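Local coordinates for sulfotransferase (Alicyclobacillus acidocaldarius subsp. acidocaldarius, PDB 3RNL), which probably transfers sulfo groups, has a P-loop-type alpha-beta-alpha fold and binds magnesium ions, at residues 11-16 with 87-92; 37-42 with 65-70. All coordinates share one frame; numbering follows the deposited sequence.

Contact 1. Residues 11-16 with 87-92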
loop_
_atom_site.group_PDB
_atom_site.type_symbol
_atom_site.label_atom_id
_atom_site.label_comp_id
_atom_site.label_asym_id
_atom_site.label_seq_id
_atom_site.Cartn_x
_atom_site.Cartn_y
_atom_site.Cartn_z
ATOM N N PHE A 11 1.807 -7.692 -12.201
ATOM C CA PHE A 11 1.906 -7.618 -10.745
ATOM C C PHE A 11 1.444 -6.255 -10.262
ATOM O O PHE A 11 1.393 -5.291 -11.045
ATOM C CB PHE A 11 3.319 -7.991 -10.231
ATOM C CG PHE A 11 4.371 -6.911 -10.402
ATOM C CD1 PHE A 11 4.671 -6.040 -9.359
ATOM C CD2 PHE A 11 5.115 -6.830 -11.579
ATOM C CE1 PHE A 11 5.667 -5.051 -9.501
ATOM C CE2 PHE A 11 6.111 -5.859 -11.735
ATOM C CZ PHE A 11 6.390 -4.967 -10.688
ATOM N N PHE A 12 1.055 -6.183 -8.993
ATOM C CA PHE A 12 0.591 -4.921 -8.433
ATOM C C PHE A 12 1.196 -4.744 -7.072
ATOM O O PHE A 12 1.307 -5.702 -6.313
ATOM C CB PHE A 12 -0.941 -4.931 -8.298
ATOM C CG PHE A 12 -1.647 -5.112 -9.615
ATOM C CD1 PHE A 12 -1.916 -4.021 -10.422
ATOM C CD2 PHE A 12 -2.045 -6.364 -10.039
ATOM C CE1 PHE A 12 -2.549 -4.183 -11.636
ATOM C CE2 PHE A 12 -2.698 -6.531 -11.257
ATOM C CZ PHE A 12 -2.946 -5.438 -12.054
ATOM N N ILE A 13 1.588 -3.512 -6.770
ATOM C CA ILE A 13 2.030 -3.157 -5.422
ATOM C C ILE A 13 0.830 -2.456 -4.809
ATOM O O ILE A 13 0.414 -1.395 -5.276
ATOM C CB ILE A 13 3.244 -2.220 -5.478
ATOM C CG1 ILE A 13 4.436 -2.969 -6.096
ATOM C CG2 ILE A 13 3.597 -1.717 -4.074
ATOM C CD1 ILE A 13 5.640 -2.055 -6.439
ATOM N N VAL A 14 0.205 -3.110 -3.836
ATOM C CA VAL A 14 -1.125 -2.660 -3.413
ATOM C C VAL A 14 -1.215 -1.815 -2.149
ATOM O O VAL A 14 -2.307 -1.394 -1.760
ATOM C CB VAL A 14 -2.099 -3.850 -3.312
ATOM C CG1 VAL A 14 -2.168 -4.571 -4.663
ATOM C CG2 VAL A 14 -1.648 -4.815 -2.206
ATOM N N GLY A 15 -0.099 -1.616 -1.461
ATOM C CA GLY A 15 -0.162 -0.881 -0.199
ATOM C C GLY A 15 0.816 -1.541 0.750
ATOM O O GLY A 15 1.579 -2.420 0.325
ATOM N N ALA A 16 0.732 -1.200 2.033
ATOM C CA ALA A 16 -0.254 -0.243 2.500
ATOM C C ALA A 16 0.305 1.175 2.381
ATOM O O ALA A 16 1.495 1.355 2.123
ATOM C CB ALA A 16 -0.607 -0.540 3.972
ATOM N N GLY A 87 4.310 -3.805 -13.714
ATOM C CA GLY A 87 3.532 -3.631 -12.504
ATOM C C GLY A 87 3.012 -2.233 -12.320
ATOM O O GLY A 87 3.325 -1.335 -13.087
ATOM N N GLU A 88 2.106 -2.084 -11.359
ATOM C CA GLU A 88 1.458 -0.807 -11.136
ATOM C C GLU A 88 1.224 -0.679 -9.648
ATOM O O GLU A 88 0.907 -1.668 -8.989
ATOM C CB GLU A 88 0.123 -0.751 -11.894
ATOM C CG GLU A 88 -0.547 0.629 -11.878
ATOM C CD GLU A 88 -1.742 0.676 -10.929
ATOM O OE1 GLU A 88 -1.750 1.532 -10.013
ATOM O OE2 GLU A 88 -2.678 -0.147 -11.104
ATOM N N ALA A 89 1.393 0.534 -9.122
ATOM C CA ALA A 89 1.344 0.755 -7.669
ATOM C C ALA A 89 0.316 1.798 -7.258
ATOM O O ALA A 89 0.451 2.967 -7.621
ATOM C CB ALA A 89 2.719 1.203 -7.168
ATOM N N SER A 90 -0.667 1.385 -6.464
ATOM C CA SER A 90 -1.617 2.325 -5.836
ATOM C C SER A 90 -1.823 1.870 -4.397
ATOM O O SER A 90 -2.248 0.733 -4.170
ATOM C CB SER A 90 -2.966 2.288 -6.578
ATOM O OG SER A 90 -2.838 2.792 -7.898
ATOM N N VAL A 91 -1.545 2.743 -3.430
ATOM C CA VAL A 91 -1.436 2.304 -2.042
ATOM C C VAL A 91 -2.749 1.981 -1.326
ATOM O O VAL A 91 -2.720 1.346 -0.275
ATOM C CB VAL A 91 -0.625 3.294 -1.196
ATOM C CG1 VAL A 91 0.797 3.398 -1.743
ATOM C CG2 VAL A 91 -1.318 4.642 -1.160
ATOM N N PHE A 92 -3.892 2.422 -1.851
ATOM C CA PHE A 92 -5.153 2.031 -1.239
ATOM C C PHE A 92 -5.822 0.815 -1.903
ATOM O O PHE A 92 -6.945 0.453 -1.572
ATOM C CB PHE A 92 -6.100 3.229 -1.071
ATOM C CG PHE A 92 -5.525 4.306 -0.188
ATOM C CD1 PHE A 92 -5.330 4.072 1.167
ATOM C CD2 PHE A 92 -5.155 5.535 -0.711
ATOM C CE1 PHE A 92 -4.787 5.073 1.996
ATOM C CE2 PHE A 92 -4.613 6.525 0.109
ATOM C CZ PHE A 92 -4.428 6.286 1.464
#

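Contact 2. Residues 37-42 with 65-70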
loop_
_atom_site.group_PDB
_atom_site.type_symbol
_atom_site.label_atom_id
_atom_site.label_comp_id
_atom_site.label_asym_id
_atom_site.label_seq_id
_atom_site.Cartn_x
_atom_site.Cartn_y
_atom_site.Cartn_z
ATOM N N PRO A 37 5.184 1.919 -14.597
ATOM C CA PRO A 37 5.010 3.262 -15.166
ATOM C C PRO A 37 5.250 4.377 -14.152
ATOM O O PRO A 37 5.147 4.149 -12.956
ATOM C CB PRO A 37 3.542 3.275 -15.623
ATOM C CG PRO A 37 2.876 2.209 -14.846
ATOM C CD PRO A 37 3.925 1.153 -14.576
ATOM N N PRO A 38 5.595 5.583 -14.639
ATOM C CA PRO A 38 5.830 6.714 -13.730
ATOM C C PRO A 38 4.568 7.147 -12.967
ATOM O O PRO A 38 4.658 7.903 -12.003
ATOM C CB PRO A 38 6.389 7.821 -14.649
ATOM C CG PRO A 38 5.995 7.417 -16.048
ATOM C CD PRO A 38 5.905 5.903 -16.044
ATOM N N LYS A 39 3.404 6.680 -13.402
ATOM C CA LYS A 39 2.144 7.010 -12.736
ATOM C C LYS A 39 1.913 6.151 -11.498
ATOM O O LYS A 39 1.861 4.931 -11.593
ATOM C CB LYS A 39 0.979 6.809 -13.710
ATOM C CG LYS A 39 -0.402 7.003 -13.098
ATOM C CD LYS A 39 -0.606 8.439 -12.689
ATOM C CE LYS A 39 -1.991 8.613 -12.092
ATOM N NZ LYS A 39 -2.238 10.055 -11.806
ATOM N N LYS A 40 1.749 6.803 -10.346
ATOM C CA LYS A 40 1.380 6.121 -9.112
ATOM C C LYS A 40 -0.022 6.574 -8.708
ATOM O O LYS A 40 -0.470 7.663 -9.105
ATOM C CB LYS A 40 2.341 6.490 -7.982
ATOM C CG LYS A 40 3.799 6.634 -8.408
ATOM C CD LYS A 40 4.333 5.341 -9.019
ATOM C CE LYS A 40 5.807 5.482 -9.400
ATOM N NZ LYS A 40 6.250 4.401 -10.316
ATOM N N GLU A 41 -0.697 5.739 -7.923
ATOM C CA GLU A 41 -2.003 6.067 -7.352
ATOM C C GLU A 41 -3.112 6.198 -8.394
ATOM O O GLU A 41 -4.110 6.885 -8.151
ATOM C CB GLU A 41 -1.934 7.378 -6.546
ATOM C CG GLU A 41 -0.854 7.412 -5.479
ATOM C CD GLU A 41 -1.151 6.449 -4.361
ATOM O OE1 GLU A 41 -0.827 5.261 -4.510
ATOM O OE2 GLU A 41 -1.737 6.872 -3.339
ATOM N N ALA A 42 -2.974 5.520 -9.529
ATOM C CA ALA A 42 -4.078 5.482 -10.484
ATOM C C ALA A 42 -5.372 4.973 -9.840
ATOM O O ALA A 42 -6.461 5.479 -10.133
ATOM C CB ALA A 42 -3.706 4.617 -11.716
ATOM N N TYR A 65 -6.651 12.912 -10.032
ATOM C CA TYR A 65 -5.489 12.262 -10.661
ATOM C C TYR A 65 -5.657 10.762 -10.815
ATOM O O TYR A 65 -4.821 10.108 -11.427
ATOM C CB TYR A 65 -4.183 12.515 -9.882
ATOM C CG TYR A 65 -3.938 13.953 -9.476
ATOM C CD1 TYR A 65 -4.534 15.008 -10.160
ATOM C CD2 TYR A 65 -3.124 14.244 -8.390
ATOM C CE1 TYR A 65 -4.317 16.334 -9.755
ATOM C CE2 TYR A 65 -2.901 15.544 -7.987
ATOM C CZ TYR A 65 -3.498 16.579 -8.668
ATOM O OH TYR A 65 -3.267 17.859 -8.222
ATOM N N THR A 66 -6.739 10.219 -10.271
ATOM C CA THR A 66 -7.006 8.798 -10.404
ATOM C C THR A 66 -7.499 8.524 -11.825
ATOM O O THR A 66 -8.039 9.417 -12.499
ATOM C CB THR A 66 -8.043 8.325 -9.355
ATOM O OG1 THR A 66 -9.094 9.294 -9.255
ATOM C CG2 THR A 66 -7.391 8.212 -7.971
ATOM N N ILE A 67 -7.285 7.296 -12.285
ATOM C CA ILE A 67 -7.616 6.912 -13.649
ATOM C C ILE A 67 -8.802 5.963 -13.614
ATOM O O ILE A 67 -8.742 4.908 -12.991
ATOM C CB ILE A 67 -6.418 6.275 -14.353
ATOM C CG1 ILE A 67 -5.319 7.341 -14.500
ATOM C CG2 ILE A 67 -6.836 5.748 -15.740
ATOM C CD1 ILE A 67 -4.069 6.868 -15.180
ATOM N N ARG A 68 -9.923 6.432 -14.146
ATOM C CA ARG A 68 -11.158 5.659 -14.147
ATOM C C ARG A 68 -11.549 4.985 -15.451
ATOM O O ARG A 68 -12.465 4.165 -15.472
ATOM C CB ARG A 68 -12.281 6.579 -13.676
ATOM C CG ARG A 68 -11.891 7.261 -12.365
ATOM C CD ARG A 68 -12.832 8.389 -11.969
ATOM N NE ARG A 68 -12.324 9.028 -10.762
ATOM C CZ ARG A 68 -12.974 9.102 -9.606
ATOM N NH1 ARG A 68 -14.198 8.599 -9.487
ATOM N NH2 ARG A 68 -12.394 9.699 -8.568
ATOM N N ASP A 69 -10.815 5.286 -16.513
ATOM C CA ASP A 69 -11.156 4.814 -17.849
ATOM C C ASP A 69 -10.211 3.691 -18.224
ATOM O O ASP A 69 -8.999 3.823 -18.089
ATOM C CB ASP A 69 -11.033 5.961 -18.853
ATOM C CG ASP A 69 -11.184 5.502 -20.298
ATOM O OD1 ASP A 69 -12.312 5.146 -20.700
ATOM O OD2 ASP A 69 -10.177 5.513 -21.040
ATOM N N GLU A 70 -10.766 2.585 -18.698
ATOM C CA GLU A 70 -9.956 1.421 -19.005
ATOM C C GLU A 70 -8.912 1.700 -20.085
ATOM O O GLU A 70 -7.793 1.206 -20.000
ATOM C CB GLU A 70 -10.850 0.248 -19.408
ATOM C CG GLU A 70 -10.105 -1.022 -19.741
ATOM C CD GLU A 70 -11.052 -2.145 -20.108
ATOM O OE1 GLU A 70 -12.275 -1.887 -20.186
ATOM O OE2 GLU A 70 -10.580 -3.281 -20.318
#

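Contact 1. Residues 11-16 with 87-92
The side chain of Phe11 turns CG in between its backbone N and carbonyl carbon (chi1 77°), and the ring lies over Gly87. Phe12 is on the opposite face of the sheet; its chi1 of -60° sets CG beside the backbone N, with the ring next to Glu88. Gly87 CA stands 3.5 Å from the centroid of the Phe11 ring, a CH-pi contact over the middle of the face; a CB on Gly87 would run into Phe11 CZ. An alanine in place of Phe11 would probably open a gap over Gly87 and deprive its CA of the aromatic face. Glu88 OE2 approaches Phe12 CD1 to 4.0 Å, the carboxylate plane 78° from the ring, but its polar partners are the hydroxyls of Tyr73 and Tyr93. The other oxygen, OE1, accepts a 2.7 Å hydrogen bond from Ser90 OG, so both oxygens of this buried carboxylate have partners. On the Phe11 face, Ile13 CB meets Ala89 CB at 3.9 Å. Parallel strand pairing joins the backbones: Ile13 N donates to Glu88 O at 3.0 Å, and Ser90 N to Ile13 O at 3.2 Å, while Glu88 N to Phe11 O is weak. Farther on, Gly15 adopts backbone angles that call for glycine; this turn toward helix 21-29 is consistent with the P-loop after the first strand in this clan. Strand 11-13 is central in the parallel sheet, flanked by 85-89 and 111-116; helix 21-29 packs against Ile13 and Ala89, and helix 99-106 against Phe12 and Val14.

Contact 2. Residues 37-42 with 65-70
Ala42 and Thr66 bring the two loops together, their CA atoms 4.4 Å apart, and Ile67 N gives Ala42 O a 2.9 Å hydrogen bond that is nearly straight at 164° and lies in the carbonyl plane, on a lone pair. Thr66 packs its carbon atoms against the same junction: CB sits 3.3 Å from Ala42 O, and CG2 lies 3.5 Å from Glu41 O. Its hydroxyl oxygen, OG1, is engaged instead with Met62 O. Beside the backbone bond, Ala42 CB packs against Ile67 CB at 4.1 Å. Lys39 reaches across on a chain bent at chi2 (66°), and the ammonium ends on the backbone carbonyl of Tyr65, with NZ 2.6 Å from O and tilted 23° from the carbonyl plane. On the way its CE passes 4.1 Å from Ile67 CD1, the two side chains running antiparallel past one another. Leu76 touches both Lys39 and Ile67, and Ile67 also rests on Ala72 and Tyr73 of helix 70-75, which Asp69 N-caps through OD2 to Ala72 N. The loop after strand 34-35 is thus joined to the linker between helices 60-64 and 70-75 by two hydrogen bonds to main-chain oxygens, one given by an amide and one by an ammonium group. Because Lys39 meets a carbonyl rather than a carboxylate here, its positive charge is likely to polarise the Tyr65 peptide without being neutralised by it.

Overall arrangement
Both contacts belong to the same alpha-beta-alpha sulfotransferase fold, with their centres 11 Å apart. Along the chain contact 2 is nested inside contact 1: strand 11-13 comes first, then the loop 37-42, then 65-70, and finally strand 85-89. Contact 1 lies deep in the parallel sheet, its centre about 6 Å from that of the chain, whereas the centre of contact 2 is farther out, about 15 Å from the same point. They meet directly, since Glu41 probably hydrogen-bonds Ala89 O through its backbone N and Val91 N through OE1. The 37-42 loop thus bridges the end of strand 85-89 and the linker between helices 60-64 and 70-75.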